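Local coordinates for protein PA4485 (Pseudomonas aeruginosa, PDB 4AVR) that probably acts as a lytic transglycosylase that cleaves peptidoglycan glycan strands, with a preference for naked strands lacking stem peptides, at residues A[6-11]-A[79-84]; A[39-44]-A[52-57]; A[28-33]-A[56-61]. All coordinates share one frame; numbering follows the deposited sequence.

Interaction 1: residues A[6-11]-A[79-84]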
# COMPACT_ATOMS: atom_id res chain seq x y z
N ALA A 6 1.83 -12.26 -3.37
CA ALA A 6 0.74 -11.36 -2.95
C ALA A 6 1.35 -10.07 -2.43
O ALA A 6 2.40 -10.07 -1.79
CB ALA A 6 -0.12 -11.97 -1.86
N SER A 7 0.63 -8.98 -2.67
CA SER A 7 0.92 -7.67 -2.09
C SER A 7 -0.34 -7.15 -1.41
O SER A 7 -1.38 -7.78 -1.49
CB SER A 7 1.32 -6.68 -3.19
OG SER A 7 0.16 -6.24 -3.88
N TYR A 8 -0.24 -5.97 -0.78
CA TYR A 8 -1.43 -5.30 -0.29
C TYR A 8 -1.45 -3.84 -0.68
O TYR A 8 -0.42 -3.20 -0.89
CB TYR A 8 -1.66 -5.50 1.21
CG TYR A 8 -0.71 -4.86 2.18
CD1 TYR A 8 -0.93 -3.58 2.68
CD2 TYR A 8 0.38 -5.57 2.68
CE1 TYR A 8 -0.10 -3.03 3.66
CE2 TYR A 8 1.21 -5.06 3.65
CZ TYR A 8 0.97 -3.79 4.13
OH TYR A 8 1.79 -3.26 5.11
N TYR A 9 -2.66 -3.33 -0.83
CA TYR A 9 -2.88 -1.94 -1.22
C TYR A 9 -2.43 -0.96 -0.13
O TYR A 9 -2.66 -1.17 1.05
CB TYR A 9 -4.36 -1.66 -1.40
CG TYR A 9 -5.07 -2.22 -2.63
CD1 TYR A 9 -5.34 -3.57 -2.75
CD2 TYR A 9 -5.54 -1.37 -3.63
CE1 TYR A 9 -6.05 -4.07 -3.82
CE2 TYR A 9 -6.27 -1.87 -4.70
CZ TYR A 9 -6.52 -3.21 -4.79
OH TYR A 9 -7.25 -3.72 -5.84
N GLY A 10 -1.85 0.15 -0.56
CA GLY A 10 -1.68 1.28 0.33
C GLY A 10 -2.98 2.02 0.58
O GLY A 10 -3.90 2.03 -0.26
N SER A 11 -3.03 2.73 1.69
CA SER A 11 -4.19 3.54 2.05
C SER A 11 -4.37 4.70 1.12
O SER A 11 -5.46 5.28 1.11
CB SER A 11 -4.03 4.15 3.45
OG SER A 11 -2.92 5.03 3.47
N LEU A 79 -3.68 -12.53 6.80
CA LEU A 79 -2.58 -13.33 6.23
C LEU A 79 -1.27 -13.17 6.99
O LEU A 79 -0.30 -13.86 6.69
CB LEU A 79 -2.40 -12.96 4.76
CG LEU A 79 -3.51 -13.43 3.83
CD1 LEU A 79 -3.45 -12.69 2.51
CD2 LEU A 79 -3.43 -14.93 3.60
N GLY A 80 -1.21 -12.27 7.96
CA GLY A 80 0.02 -12.01 8.69
C GLY A 80 1.14 -11.44 7.85
O GLY A 80 2.32 -11.71 8.09
N MET A 81 0.78 -10.62 6.86
CA MET A 81 1.75 -10.08 5.89
C MET A 81 1.96 -8.57 5.98
O MET A 81 2.58 -7.98 5.09
CB MET A 81 1.40 -10.51 4.47
CG MET A 81 0.17 -9.89 3.90
SD MET A 81 -0.31 -10.53 2.28
CE MET A 81 0.75 -9.58 1.23
N ILE A 82 1.46 -7.93 7.03
CA ILE A 82 1.58 -6.47 7.12
C ILE A 82 3.05 -6.03 7.16
O ILE A 82 3.44 -5.11 6.44
CB ILE A 82 0.80 -5.92 8.33
CG1 ILE A 82 -0.71 -6.07 8.08
CG2 ILE A 82 1.16 -4.47 8.62
CD1 ILE A 82 -1.27 -5.14 7.01
N ARG A 83 3.85 -6.68 8.00
CA ARG A 83 5.26 -6.31 8.12
C ARG A 83 6.10 -6.83 6.98
O ARG A 83 7.01 -6.14 6.53
CB ARG A 83 5.84 -6.76 9.46
CG ARG A 83 5.29 -5.97 10.61
CD ARG A 83 5.64 -6.61 11.95
NE ARG A 83 7.07 -6.82 12.18
CZ ARG A 83 7.58 -7.32 13.31
NH1 ARG A 83 6.78 -7.67 14.31
NH2 ARG A 83 8.89 -7.46 13.45
N SER A 84 5.82 -8.04 6.48
CA SER A 84 6.60 -8.56 5.36
C SER A 84 6.30 -7.82 4.07
O SER A 84 7.16 -7.76 3.18
CB SER A 84 6.35 -10.05 5.15
OG SER A 84 5.02 -10.34 4.81
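With chi1 of 69° in both Tyr8 and Met81, each CG sits between its own backbone N and carbonyl carbon, the crowded position, and the two side chains meet between strand 2-8 and the loop that follows helix 73-79. Met81 then bends at chi3 (-82°), and its terminal CE lies 3.5 Å from Ala6 O and 4.0 Å from Ala6 CB; a slim, flexible thioether suits a place beside a strand with so small a side chain. Tyr8 OH donates to Ile82 O at 2.8 Å, in the carbonyl plane and on a lone pair, so this buried hydroxyl has a well-directed partner. Ile82 crosses the tyrosine at about a right angle and lays CD1 over one ring face, 4.2 Å from the centroid and offset toward the rim, a CH-pi contact. Met81 O comes to the ring edge, 3.5 Å from Tyr8 CE2. Ala76 of the helix packs against Tyr8, Met81 and Ile82. Just before them, Gly80 takes the positive phi that glycine tolerates readily and ends helix 73-79 in a Schellman motif, after which Met81 and Ile82 lie against strand 2-8 within the double-psi beta-barrel fold of the RlpA family.

Interaction 2: residues A[39-44]-A[52-57]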
# COMPACT_ATOMS: atom_id res chain seq x y z
N GLY A 39 -16.40 -10.46 -8.09
CA GLY A 39 -17.26 -11.17 -7.17
C GLY A 39 -16.77 -12.57 -6.85
O GLY A 39 -17.25 -13.18 -5.89
N ALA A 40 -15.83 -13.09 -7.63
CA ALA A 40 -15.28 -14.42 -7.37
C ALA A 40 -14.65 -14.47 -5.99
O ALA A 40 -13.95 -13.56 -5.58
CB ALA A 40 -14.24 -14.79 -8.42
N ARG A 41 -14.91 -15.55 -5.26
CA ARG A 41 -14.31 -15.81 -3.96
C ARG A 41 -13.06 -16.68 -4.13
O ARG A 41 -13.09 -17.68 -4.84
CB ARG A 41 -15.30 -16.49 -3.00
CG ARG A 41 -16.47 -15.59 -2.60
CD ARG A 41 -17.52 -16.26 -1.72
NE ARG A 41 -17.03 -16.65 -0.39
CZ ARG A 41 -16.87 -17.90 0.04
NH1 ARG A 41 -17.12 -18.94 -0.75
NH2 ARG A 41 -16.44 -18.12 1.28
N VAL A 42 -11.99 -16.29 -3.44
CA VAL A 42 -10.71 -16.94 -3.56
C VAL A 42 -10.12 -17.16 -2.17
O VAL A 42 -10.02 -16.22 -1.38
CB VAL A 42 -9.75 -16.04 -4.37
CG1 VAL A 42 -8.38 -16.67 -4.52
CG2 VAL A 42 -10.35 -15.70 -5.74
N ARG A 43 -9.73 -18.40 -1.87
CA ARG A 43 -8.96 -18.68 -0.66
C ARG A 43 -7.48 -18.43 -0.94
O ARG A 43 -6.91 -19.01 -1.85
CB ARG A 43 -9.16 -20.10 -0.16
CG ARG A 43 -8.43 -20.35 1.16
CD ARG A 43 -8.86 -21.65 1.84
NE ARG A 43 -10.11 -21.42 2.57
CZ ARG A 43 -11.29 -22.03 2.38
NH1 ARG A 43 -11.46 -23.01 1.50
NH2 ARG A 43 -12.32 -21.65 3.14
N VAL A 44 -6.89 -17.56 -0.13
CA VAL A 44 -5.49 -17.19 -0.24
C VAL A 44 -4.76 -17.75 0.99
O VAL A 44 -5.18 -17.49 2.11
CB VAL A 44 -5.33 -15.66 -0.27
CG1 VAL A 44 -3.87 -15.28 -0.43
CG2 VAL A 44 -6.19 -15.07 -1.37
N SER A 52 -4.57 -18.36 6.29
CA SER A 52 -5.43 -18.24 5.12
C SER A 52 -6.61 -17.33 5.38
O SER A 52 -7.08 -17.19 6.51
CB SER A 52 -5.91 -19.60 4.63
OG SER A 52 -6.82 -20.19 5.52
N VAL A 53 -7.07 -16.70 4.30
CA VAL A 53 -8.27 -15.88 4.29
C VAL A 53 -9.03 -16.13 2.99
O VAL A 53 -8.48 -16.70 2.05
CB VAL A 53 -7.96 -14.37 4.39
CG1 VAL A 53 -7.19 -14.04 5.66
CG2 VAL A 53 -7.22 -13.87 3.17
N VAL A 54 -10.29 -15.69 2.96
CA VAL A 54 -11.07 -15.68 1.72
C VAL A 54 -11.33 -14.22 1.34
O VAL A 54 -11.78 -13.42 2.16
CB VAL A 54 -12.39 -16.44 1.89
CG1 VAL A 54 -13.22 -16.34 0.62
CG2 VAL A 54 -12.10 -17.90 2.21
N VAL A 55 -11.00 -13.90 0.09
CA VAL A 55 -11.24 -12.56 -0.45
C VAL A 55 -12.17 -12.64 -1.65
O VAL A 55 -12.36 -13.71 -2.25
CB VAL A 55 -9.93 -11.86 -0.86
CG1 VAL A 55 -9.05 -11.58 0.36
CG2 VAL A 55 -9.18 -12.66 -1.92
N ARG A 56 -12.76 -11.49 -1.97
CA ARG A 56 -13.65 -11.32 -3.11
C ARG A 56 -12.95 -10.42 -4.13
O ARG A 56 -12.45 -9.35 -3.78
CB ARG A 56 -14.92 -10.63 -2.57
CG ARG A 56 -15.98 -10.23 -3.56
CD ARG A 56 -17.19 -9.66 -2.82
NE ARG A 56 -16.93 -8.45 -2.03
CZ ARG A 56 -16.96 -7.21 -2.52
NH1 ARG A 56 -17.24 -6.99 -3.80
NH2 ARG A 56 -16.74 -6.18 -1.72
N ILE A 57 -12.93 -10.83 -5.40
CA ILE A 57 -12.25 -10.06 -6.44
C ILE A 57 -13.09 -8.84 -6.84
O ILE A 57 -14.26 -8.97 -7.20
CB ILE A 57 -11.95 -10.93 -7.70
CG1 ILE A 57 -11.12 -12.17 -7.30
CG2 ILE A 57 -11.29 -10.09 -8.79
CD1 ILE A 57 -9.84 -11.86 -6.54
O HOH W 1 -9.62 -19.39 4.87
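Arg41 and Arg43 both touch Val54 on one face of an antiparallel beta hairpin, strands 41-46 and 52-59, part of the double-psi beta-barrel expected for this family. Backbone bonds run from Gly39 N to Ile57 O at one end to the reciprocal Val44-Val53 pair at the other. Gly39 suits its place because at its backbone angles a CB would collide with the preceding carbonyl.

The side chains sort by face. Val42, Val44, Val53 and Val55 turn inward, where Ile91, Val89 and Leu79 also pack; beta-branched residues fit extended strands and give this side a dense apolar surface. Val44 CG2 meets Val55 CG2 at 3.9 Å, and Val42 CG2 lies 3.9 Å from Ile57 CG1. In Val42 and Val44 CG1 is anti to the backbone N, which leaves CG2 beside that N.

On the other face the arginines use different first torsions. Arg41 has CG anti to its carbonyl carbon (chi1 -67°), Arg43 has CG anti to its backbone N (chi1 -176°), and both chains bend at chi3. Val54 CG1 lies over one face of the Arg41 guanidinium, 3.7 Å from NH2, while its CG2 approaches the Arg43 guanidinium obliquely, 3.9 Å from NH2. Arginine suits this more exposed side: its guanidinium can rest against a valine methyl and, in Arg43, still meet water at its edge. Arg56, also on this face, puts CG 3.9 Å from Gly39 CA and forms a salt bridge with Glu22. In the guanidinium plane of Arg43, a water accepts from NE at 3.1 Å and also bonds Ser52 OG at 3.0 Å.

Interaction 3: residues A[28-33]-A[56-61]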
# COMPACT_ATOMS: atom_id res chain seq x y z
N ALA A 28 -12.54 -3.87 3.85
CA ALA A 28 -13.22 -4.95 3.13
C ALA A 28 -12.26 -6.12 2.95
O ALA A 28 -11.05 -5.97 3.12
CB ALA A 28 -13.72 -4.45 1.79
N MET A 29 -12.79 -7.29 2.59
CA MET A 29 -11.97 -8.47 2.27
C MET A 29 -11.96 -8.66 0.76
O MET A 29 -12.57 -9.58 0.22
CB MET A 29 -12.52 -9.70 2.97
CG MET A 29 -12.31 -9.64 4.48
SD MET A 29 -10.58 -9.73 4.98
CE MET A 29 -10.19 -11.44 4.64
N THR A 30 -11.26 -7.76 0.09
CA THR A 30 -11.27 -7.68 -1.36
C THR A 30 -9.87 -7.83 -1.91
O THR A 30 -8.86 -7.71 -1.19
CB THR A 30 -11.90 -6.35 -1.85
OG1 THR A 30 -11.23 -5.25 -1.22
CG2 THR A 30 -13.37 -6.30 -1.50
N ALA A 31 -9.80 -8.09 -3.22
CA ALA A 31 -8.53 -8.28 -3.89
C ALA A 31 -8.63 -8.01 -5.39
O ALA A 31 -9.70 -8.03 -5.99
CB ALA A 31 -8.01 -9.69 -3.65
N ALA A 32 -7.46 -7.79 -5.97
CA ALA A 32 -7.25 -7.64 -7.40
C ALA A 32 -6.67 -8.91 -7.99
O ALA A 32 -5.76 -9.50 -7.42
CB ALA A 32 -6.29 -6.50 -7.68
N HIS A 33 -7.17 -9.29 -9.17
CA HIS A 33 -6.66 -10.42 -9.93
C HIS A 33 -6.81 -10.09 -11.39
O HIS A 33 -7.72 -9.35 -11.77
CB HIS A 33 -7.45 -11.67 -9.56
CG HIS A 33 -6.91 -12.95 -10.16
ND1 HIS A 33 -7.31 -13.42 -11.37
CD2 HIS A 33 -5.97 -13.83 -9.67
CE1 HIS A 33 -6.66 -14.56 -11.62
NE2 HIS A 33 -5.83 -14.82 -10.59
N ARG A 56 -12.76 -11.49 -1.97
CA ARG A 56 -13.65 -11.32 -3.11
C ARG A 56 -12.95 -10.42 -4.13
O ARG A 56 -12.45 -9.35 -3.78
CB ARG A 56 -14.92 -10.63 -2.57
CG ARG A 56 -15.98 -10.23 -3.56
CD ARG A 56 -17.19 -9.66 -2.82
NE ARG A 56 -16.93 -8.45 -2.03
CZ ARG A 56 -16.96 -7.21 -2.52
NH1 ARG A 56 -17.24 -6.99 -3.80
NH2 ARG A 56 -16.74 -6.18 -1.72
N ILE A 57 -12.93 -10.83 -5.40
CA ILE A 57 -12.25 -10.06 -6.44
C ILE A 57 -13.09 -8.84 -6.84
O ILE A 57 -14.26 -8.97 -7.20
CB ILE A 57 -11.95 -10.93 -7.70
CG1 ILE A 57 -11.12 -12.17 -7.30
CG2 ILE A 57 -11.29 -10.09 -8.79
CD1 ILE A 57 -9.84 -11.86 -6.54
N ASN A 58 -12.49 -7.66 -6.77
CA ASN A 58 -13.17 -6.43 -7.19
C ASN A 58 -12.28 -5.47 -7.97
O ASN A 58 -12.66 -4.33 -8.15
CB ASN A 58 -13.86 -5.72 -6.00
CG ASN A 58 -12.88 -4.96 -5.14
OD1 ASN A 58 -11.67 -5.14 -5.27
ND2 ASN A 58 -13.40 -4.08 -4.28
N ASP A 59 -11.12 -5.92 -8.44
CA ASP A 59 -10.20 -5.02 -9.11
C ASP A 59 -9.29 -5.79 -10.05
O ASP A 59 -9.19 -7.02 -9.96
CB ASP A 59 -9.38 -4.23 -8.08
CG ASP A 59 -8.86 -2.89 -8.59
OD1 ASP A 59 -9.14 -2.48 -9.73
OD2 ASP A 59 -8.16 -2.21 -7.80
N ARG A 60 -8.63 -5.04 -10.93
CA ARG A 60 -7.62 -5.55 -11.83
C ARG A 60 -6.24 -5.10 -11.36
O ARG A 60 -6.08 -4.53 -10.29
CB ARG A 60 -7.95 -5.11 -13.28
CG ARG A 60 -9.28 -5.66 -13.78
CD ARG A 60 -9.26 -7.17 -13.86
NE ARG A 60 -10.56 -7.72 -14.22
CZ ARG A 60 -11.06 -8.86 -13.74
NH1 ARG A 60 -10.36 -9.60 -12.88
NH2 ARG A 60 -12.27 -9.28 -14.10
N GLY A 61 -5.25 -5.41 -12.18
CA GLY A 61 -3.91 -5.71 -11.67
C GLY A 61 -3.93 -7.13 -11.10
O GLY A 61 -4.94 -7.81 -11.14
O HOH W 2 -12.47 -2.64 -1.60
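Thr30 and Arg56 lie side by side and point the same way where strand 30-32 runs parallel to strand 52-59. From the threonine backbone outward, CB comes first, 3.6 Å from both Arg56 O and Asn58 OD1. The methyl branch CG2 lies over one face of the Arg56 guanidinium, 3.4 Å from NH2, and also touches Asn58 ND2. The hydroxyl branch, OG1, lies between the backbone N and the carbonyl carbon (chi1 53°), which leaves CG2 beside that N; OG1 hydrogen-bonds a water at 2.9 Å, and the same water accepts from Asn58 ND2. Threonine suits the spot, offering a methyl to a flat cation and a hydroxyl to a water. Glu22 holds both groups that flank the methyl, through OE2 to Arg56 NH1 and OE1 to Asn58 ND2.

The alanines bring one methyl to each face: Ala31 CB packs on Ile57 CD1 at 4.1 Å, and Ala32 CB lies against Asp59 CB and 3.3 Å from Arg60 O. Arg56 N to Met29 O, Ala31 N to Arg56 O and Asn58 N to Ala31 O alternate between the strands. Beyond them His33 N bonds Asp59 O, and Arg60 NH1 bonds His33 O at 2.9 Å; this oxygen lies in the guanidinium plane, although the donor stands above the carbonyl plane. NH1 also bonds Leu36 O, so two carbonyl oxygens share it. His33 ND1 bonds the backbone N of Thr35 and Leu36, while Asp59 accepts from Tyr9 OH and Ala19 N. The strand axes diverge by 55°, a strongly twisted parallel pairing inside the mixed six-stranded sheet of the double-psi beta-barrel.

How the interactions relate
Interactions 2 and 3 are close neighbours, with centres about 8 Å apart, and share Arg56 and Ile57: strand 52-59 has strand 41-46 antiparallel on one edge and strand 30-32 parallel on the other. Val55 CG2 packs on Ala31 CB at 3.6 Å, linking the two contacts. Interaction 1 lies about 14 to 15 Å from both, centre to centre. Along the chain it closes a long loop that encloses the other two. Leu79 reaches Val44 and Val53 of interaction 2, and Tyr9 bonds Asp59 of interaction 3. The hairpin and the parallel pair thus form one continuous part of the mixed sheet, while interaction 1 joins its first strand to the loop after helix 73-79; interactions 1 and 3 also touch the second subunit.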